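Local coordinates for hypothetical protein (Bacteroides caccae, PDB 4M8R), which is of unknown function but pairs an Ig-like N-terminal domain with a WD40-like domain of probable beta-propeller fold, at residues N171-P176 with S190-T196; L219-G225 with S237-M241. The contacts are given in a common frame with arbitrary orientation. Numbering follows the deposited sequence.

Contact 1: residues N171-P176 with S190-T196; sequences NGVQQP and SFYDYNT
Contact 1 lies where one sheet of the WD40-like domain, probably a propeller blade, hands over to the next: 190-196, an irregular link from strand 186-188 to strand 196-201, passes strand 173-180 of the first. Asn171 (phi/psi 53/41) and Gly172 (81/3) make the turn from strand 163-170, and Val173 to Pro176 are extended. The register is set by CA-CA distances of 4.9 Å for Val173-Asn195 and 6.5 Å for Pro176-Ser190. Gln174 N donates to Asn195 OD1 (2.9 Å), while Gln174 O accepts from Thr196 OG1 (2.9 Å) and, weakly, from Thr196 N (2.8 Å). Such a link from the end of one blade to the start of the next is expected of a beta-propeller; here Thr196 OG1 also meets Gln211 of the following sheet. Asp193 centres an inverse gamma turn (-91/66), closed by a weak Tyr194 N to Tyr192 O bond of 3.1 Å. Its carboxylate, chi1 m, gathers two amides: OD1 accepts from Asn171 ND2 at 3.0 Å and from Gln175 NE2 at 2.8 Å (Gln175 chi1 m, chi2 t). Pro176 CG packs 3.2 Å from Ser190 OG, which bonds to Gln211. A water accepts from Ser190 N (2.8 Å) and donates to Pro176 O (2.9 Å).

Contact 2: residues L219-G225 with S237-M241; sequences LYNVSAG and SNFPM. With PO4 (phosphate ion), chain D.
A water wedges into the ladder between 219-225 and 237-241, accepting from Phe239 N (2.8 Å) and donating to Asn221 O (2.7 Å), where a regular antiparallel ladder would close directly. The segments form the edge of a blade-like sheet in the WD40-like domain: 239-240 is an outermost strand, weakly bonded, against strand 217-221, with end-to-end directions 150° apart. Tyr220 and Pro240 are a non-hydrogen-bonded pair, CA-CA 4.2 Å, flanked by Met241 N to Leu219 O (2.9 Å) and Asn221 N to Phe239 O (3.1 Å, 164° at the hydrogen). Tyr220, chi1 m, lays its ring face on the proline: Pro240 CB is 3.8 Å from the ring centroid and 17° off the normal, a CH-pi contact. Leu219 CB meets selenomethionine Met241 CG at 4.0 Å. After the strand, Asn221 (chi1 t) folds the chain back in an Asx turn (OD1 from Ser223 N, 3.0 Å), extended to an Asx motif by Ala224 N (3.0 Å). This brings Ala224 CB to 3.8 Å from Phe239 CE2. A second water accepts from Gly225 N (2.9 Å) and lies 2.5 Å from Ser237 OG. Phe239 also meets Tyr61 of the second subunit, and Pro240 O accepts from Arg49 there. A phosphate ion, probably from the crystallisation liquor, bonds Arg213 of this chain and Arg89 and Lys105 of that subunit; Asn238 ND2 donates to its O1 at 2.9 Å.

In the fold
Contact 1 closes before contact 2 opens, and their centres lie 12 Å apart within the same WD40-like domain. Segment 190-196 leads into strand 196-201, which pairs with 208-212; that strand neighbours 217-221, which in turn carries edge strand 239-240. Contact 1 therefore ties the preceding sheet to strand 196-201 of the sheet at whose outer edge, within this chain, contact 2 lies. They also touch directly: Phe191 N lies 2.9 Å from Ser237 O, a probable hydrogen bond, and Tyr194 CD2 packs 3.7 Å from Tyr220 OH. Both reach the second subunit, Phe191 meeting its Phe93 edge-to-face, so the junction between the two sheets contributes to the subunit interface.

Contact 1: residues N171-P176 with S190-T196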
loop_
_atom_site.group_PDB
_atom_site.type_symbol
_atom_site.label_atom_id
_atom_site.label_comp_id
_atom_site.label_asym_id
_atom_site.label_seq_id
_atom_site.Cartn_x
_atom_site.Cartn_y
_atom_site.Cartn_z
ATOM N N ASN A 171 -32.506 -25.595 7.553
ATOM C CA ASN A 171 -33.110 -26.423 6.511
ATOM C C ASN A 171 -32.475 -27.812 6.436
ATOM O O ASN A 171 -32.221 -28.333 5.352
ATOM C CB ASN A 171 -33.042 -25.717 5.147
ATOM C CG ASN A 171 -33.750 -24.371 5.150
ATOM O OD1 ASN A 171 -34.761 -24.191 5.828
ATOM N ND2 ASN A 171 -33.229 -23.424 4.377
ATOM N N GLY A 172 -32.199 -28.392 7.601
ATOM C CA GLY A 172 -31.723 -29.769 7.692
ATOM C C GLY A 172 -30.244 -30.000 7.439
ATOM O O GLY A 172 -29.800 -31.150 7.432
ATOM N N VAL A 173 -29.477 -28.928 7.221
ATOM C CA VAL A 173 -28.030 -29.048 7.003
ATOM C C VAL A 173 -27.239 -27.973 7.732
ATOM O O VAL A 173 -27.792 -26.970 8.177
ATOM C CB VAL A 173 -27.655 -29.003 5.503
ATOM C CG1 VAL A 173 -28.229 -30.204 4.763
ATOM C CG2 VAL A 173 -28.108 -27.699 4.857
ATOM N N GLN A 174 -25.933 -28.203 7.839
ATOM C CA GLN A 174 -25.010 -27.248 8.439
ATOM C C GLN A 174 -24.692 -26.142 7.437
ATOM O O GLN A 174 -24.310 -26.422 6.295
ATOM C CB GLN A 174 -23.719 -27.957 8.884
ATOM C CG GLN A 174 -23.885 -28.841 10.112
ATOM C CD GLN A 174 -24.135 -28.035 11.383
ATOM O OE1 GLN A 174 -23.291 -27.246 11.805
ATOM N NE2 GLN A 174 -25.289 -28.242 12.003
ATOM N N GLN A 175 -24.851 -24.894 7.874
ATOM C CA GLN A 175 -24.625 -23.725 7.028
ATOM C C GLN A 175 -23.915 -22.616 7.791
ATOM O O GLN A 175 -24.054 -22.504 9.008
ATOM C CB GLN A 175 -25.952 -23.180 6.515
ATOM C CG GLN A 175 -26.752 -24.170 5.694
ATOM C CD GLN A 175 -27.765 -23.476 4.801
ATOM O OE1 GLN A 175 -27.402 -22.624 3.988
ATOM N NE2 GLN A 175 -29.035 -23.853 4.930
ATOM N N PRO A 176 -23.153 -21.776 7.071
ATOM C CA PRO A 176 -22.450 -20.678 7.716
ATOM C C PRO A 176 -23.338 -19.464 7.975
ATOM O O PRO A 176 -24.127 -19.075 7.106
ATOM C CB PRO A 176 -21.352 -20.332 6.713
ATOM C CG PRO A 176 -21.917 -20.720 5.400
ATOM C CD PRO A 176 -22.766 -21.924 5.659
ATOM N N SER A 190 -24.195 -18.353 2.922
ATOM C CA SER A 190 -24.269 -19.137 1.689
ATOM C C SER A 190 -25.592 -18.896 0.981
ATOM O O SER A 190 -26.637 -18.765 1.616
ATOM C CB SER A 190 -24.091 -20.625 1.973
ATOM O OG SER A 190 -22.742 -20.921 2.294
ATOM N N PHE A 191 -25.536 -18.825 -0.342
ATOM C CA PHE A 191 -26.736 -18.638 -1.137
ATOM C C PHE A 191 -27.561 -19.921 -1.168
ATOM O O PHE A 191 -28.758 -19.887 -0.908
ATOM C CB PHE A 191 -26.398 -18.188 -2.559
ATOM C CG PHE A 191 -27.596 -17.759 -3.341
ATOM C CD1 PHE A 191 -28.171 -16.519 -3.116
ATOM C CD2 PHE A 191 -28.179 -18.610 -4.274
ATOM C CE1 PHE A 191 -29.291 -16.127 -3.824
ATOM C CE2 PHE A 191 -29.299 -18.225 -4.983
ATOM C CZ PHE A 191 -29.856 -16.982 -4.760
ATOM N N TYR A 192 -26.922 -21.041 -1.483
ATOM C CA TYR A 192 -27.624 -22.320 -1.544
ATOM C C TYR A 192 -27.573 -23.046 -0.204
ATOM O O TYR A 192 -26.717 -22.778 0.636
ATOM C CB TYR A 192 -27.046 -23.215 -2.647
ATOM C CG TYR A 192 -27.311 -22.727 -4.057
ATOM C CD1 TYR A 192 -28.613 -22.584 -4.538
ATOM C CD2 TYR A 192 -26.259 -22.430 -4.919
ATOM C CE1 TYR A 192 -28.854 -22.145 -5.832
ATOM C CE2 TYR A 192 -26.491 -21.991 -6.211
ATOM C CZ TYR A 192 -27.786 -21.849 -6.663
ATOM O OH TYR A 192 -27.997 -21.409 -7.948
ATOM N N ASP A 193 -28.502 -23.979 -0.025
ATOM C CA ASP A 193 -28.606 -24.773 1.195
ATOM C C ASP A 193 -27.783 -26.051 1.062
ATOM O O ASP A 193 -28.329 -27.145 1.027
ATOM C CB ASP A 193 -30.077 -25.102 1.481
ATOM C CG ASP A 193 -30.914 -23.860 1.738
ATOM O OD1 ASP A 193 -30.665 -23.172 2.749
ATOM O OD2 ASP A 193 -31.820 -23.576 0.928
ATOM N N TYR A 194 -26.465 -25.898 0.976
ATOM C CA TYR A 194 -25.561 -27.037 0.860
ATOM C C TYR A 194 -24.936 -27.314 2.218
ATOM O O TYR A 194 -24.551 -26.391 2.931
ATOM C CB TYR A 194 -24.466 -26.768 -0.184
ATOM C CG TYR A 194 -24.954 -26.578 -1.621
ATOM C CD1 TYR A 194 -26.126 -27.187 -2.080
ATOM C CD2 TYR A 194 -24.216 -25.819 -2.535
ATOM C CE1 TYR A 194 -26.558 -27.023 -3.389
ATOM C CE2 TYR A 194 -24.640 -25.658 -3.850
ATOM C CZ TYR A 194 -25.814 -26.261 -4.273
ATOM O OH TYR A 194 -26.261 -26.112 -5.570
ATOM N N ASN A 195 -24.837 -28.588 2.576
ATOM C CA ASN A 195 -24.259 -28.974 3.855
ATOM C C ASN A 195 -22.788 -28.593 3.920
ATOM O O ASN A 195 -22.049 -28.764 2.952
ATOM C CB ASN A 195 -24.416 -30.479 4.087
ATOM C CG ASN A 195 -24.006 -30.904 5.486
ATOM O OD1 ASN A 195 -24.483 -30.353 6.477
ATOM N ND2 ASN A 195 -23.106 -31.875 5.571
ATOM N N THR A 196 -22.376 -28.083 5.073
ATOM C CA THR A 196 -21.029 -27.576 5.267
ATOM C C THR A 196 -20.243 -28.469 6.229
ATOM O O THR A 196 -20.585 -28.571 7.407
ATOM C CB THR A 196 -21.092 -26.146 5.823
ATOM O OG1 THR A 196 -21.986 -25.364 5.020
ATOM C CG2 THR A 196 -19.711 -25.500 5.830
HETATM O O HOH W 1 -25.786 -19.645 4.843
#

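Contact 2: residues L219-G225 with S237-M241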
loop_
_atom_site.group_PDB
_atom_site.type_symbol
_atom_site.label_atom_id
_atom_site.label_comp_id
_atom_site.label_asym_id
_atom_site.label_seq_id
_atom_site.Cartn_x
_atom_site.Cartn_y
_atom_site.Cartn_z
ATOM N N LEU A 219 -14.582 -26.244 -2.306
ATOM C CA LEU A 219 -14.131 -25.181 -1.421
ATOM C C LEU A 219 -14.783 -23.867 -1.842
ATOM O O LEU A 219 -14.748 -23.511 -3.014
ATOM C CB LEU A 219 -12.610 -25.067 -1.486
ATOM C CG LEU A 219 -11.954 -24.076 -0.526
ATOM C CD1 LEU A 219 -12.203 -24.477 0.919
ATOM C CD2 LEU A 219 -10.465 -23.995 -0.817
ATOM N N TYR A 220 -15.375 -23.166 -0.882
ATOM C CA TYR A 220 -16.114 -21.931 -1.137
ATOM C C TYR A 220 -15.547 -20.777 -0.329
ATOM O O TYR A 220 -15.014 -20.974 0.759
ATOM C CB TYR A 220 -17.574 -22.078 -0.707
ATOM C CG TYR A 220 -18.463 -22.893 -1.620
ATOM C CD1 TYR A 220 -18.362 -24.278 -1.668
ATOM C CD2 TYR A 220 -19.442 -22.276 -2.395
ATOM C CE1 TYR A 220 -19.192 -25.024 -2.488
ATOM C CE2 TYR A 220 -20.277 -23.013 -3.215
ATOM C CZ TYR A 220 -20.152 -24.381 -3.256
ATOM O OH TYR A 220 -20.980 -25.102 -4.077
ATOM N N ASN A 221 -15.696 -19.569 -0.860
ATOM C CA ASN A 221 -15.485 -18.359 -0.088
ATOM C C ASN A 221 -16.833 -17.882 0.417
ATOM O O ASN A 221 -17.698 -17.527 -0.373
ATOM C CB ASN A 221 -14.851 -17.275 -0.947
ATOM C CG ASN A 221 -14.506 -16.035 -0.151
ATOM O OD1 ASN A 221 -15.275 -15.595 0.703
ATOM N ND2 ASN A 221 -13.335 -15.475 -0.413
ATOM N N VAL A 222 -17.009 -17.860 1.733
ATOM C CA VAL A 222 -18.303 -17.515 2.321
ATOM C C VAL A 222 -18.277 -16.208 3.086
ATOM O O VAL A 222 -19.259 -15.860 3.728
ATOM C CB VAL A 222 -18.836 -18.645 3.233
ATOM C CG1 VAL A 222 -19.030 -19.906 2.424
ATOM C CG2 VAL A 222 -17.909 -18.907 4.412
ATOM N N SER A 223 -17.160 -15.488 3.032
ATOM C CA SER A 223 -17.065 -14.195 3.704
ATOM C C SER A 223 -17.101 -13.009 2.731
ATOM O O SER A 223 -17.205 -11.864 3.164
ATOM C CB SER A 223 -15.802 -14.135 4.564
ATOM O OG SER A 223 -14.631 -14.229 3.772
ATOM N N ALA A 224 -17.030 -13.279 1.427
ATOM C CA ALA A 224 -17.031 -12.213 0.412
ATOM C C ALA A 224 -18.201 -11.221 0.537
ATOM O O ALA A 224 -18.034 -10.036 0.253
ATOM C CB ALA A 224 -17.008 -12.812 -0.981
ATOM N N GLY A 225 -19.368 -11.699 0.967
ATOM C CA GLY A 225 -20.532 -10.834 1.212
ATOM C C GLY A 225 -20.362 -9.856 2.369
ATOM O O GLY A 225 -21.011 -8.817 2.408
ATOM N N SER A 237 -23.249 -15.622 -0.358
ATOM C CA SER A 237 -22.329 -15.759 -1.480
ATOM C C SER A 237 -22.498 -17.124 -2.108
ATOM O O SER A 237 -22.963 -18.056 -1.461
ATOM C CB SER A 237 -20.874 -15.635 -1.012
ATOM O OG SER A 237 -20.619 -14.395 -0.381
ATOM N N ASN A 238 -22.093 -17.231 -3.367
ATOM C CA ASN A 238 -21.964 -18.512 -4.033
ATOM C C ASN A 238 -20.687 -18.549 -4.866
ATOM O O ASN A 238 -20.729 -18.446 -6.100
ATOM C CB ASN A 238 -23.182 -18.795 -4.909
ATOM C CG ASN A 238 -23.147 -20.188 -5.500
ATOM O OD1 ASN A 238 -22.817 -21.152 -4.806
ATOM N ND2 ASN A 238 -23.458 -20.307 -6.785
ATOM N N PHE A 239 -19.554 -18.722 -4.182
ATOM C CA PHE A 239 -18.239 -18.645 -4.818
ATOM C C PHE A 239 -17.396 -19.917 -4.633
ATOM O O PHE A 239 -16.422 -19.918 -3.888
ATOM C CB PHE A 239 -17.469 -17.445 -4.269
ATOM C CG PHE A 239 -17.989 -16.107 -4.738
ATOM C CD1 PHE A 239 -18.130 -15.832 -6.083
ATOM C CD2 PHE A 239 -18.279 -15.106 -3.825
ATOM C CE1 PHE A 239 -18.581 -14.597 -6.511
ATOM C CE2 PHE A 239 -18.728 -13.869 -4.243
ATOM C CZ PHE A 239 -18.875 -13.616 -5.590
ATOM N N PRO A 240 -17.760 -21.006 -5.320
ATOM C CA PRO A 240 -16.901 -22.185 -5.289
ATOM C C PRO A 240 -15.653 -22.010 -6.143
ATOM O O PRO A 240 -15.640 -21.179 -7.053
ATOM C CB PRO A 240 -17.786 -23.283 -5.889
ATOM C CG PRO A 240 -18.742 -22.552 -6.771
ATOM C CD PRO A 240 -18.986 -21.223 -6.105
HETATM N N MSE A 241 -14.622 -22.795 -5.853
HETATM C CA MSE A 241 -13.412 -22.806 -6.661
HETATM C C MSE A 241 -13.685 -23.568 -7.925
HETATM O O MSE A 241 -14.495 -24.492 -7.920
HETATM C CB MSE A 241 -12.296 -23.527 -5.914
HETATM C CG MSE A 241 -11.858 -22.771 -4.666
HETATM SE SE MSE A 241 -10.432 -21.515 -5.159
HETATM C CE MSE A 241 -9.007 -22.842 -4.952
HETATM P P PO4 D . -23.020 -23.645 -9.187
HETATM O O1 PO4 D . -23.892 -22.631 -8.488
HETATM O O2 PO4 D . -21.874 -22.972 -9.908
HETATM O O3 PO4 D . -22.445 -24.627 -8.195
HETATM O O4 PO4 D . -23.883 -24.359 -10.195
HETATM O O HOH W 2 -19.824 -18.811 -1.436
HETATM O O HOH W 3 -20.521 -14.046 2.109
#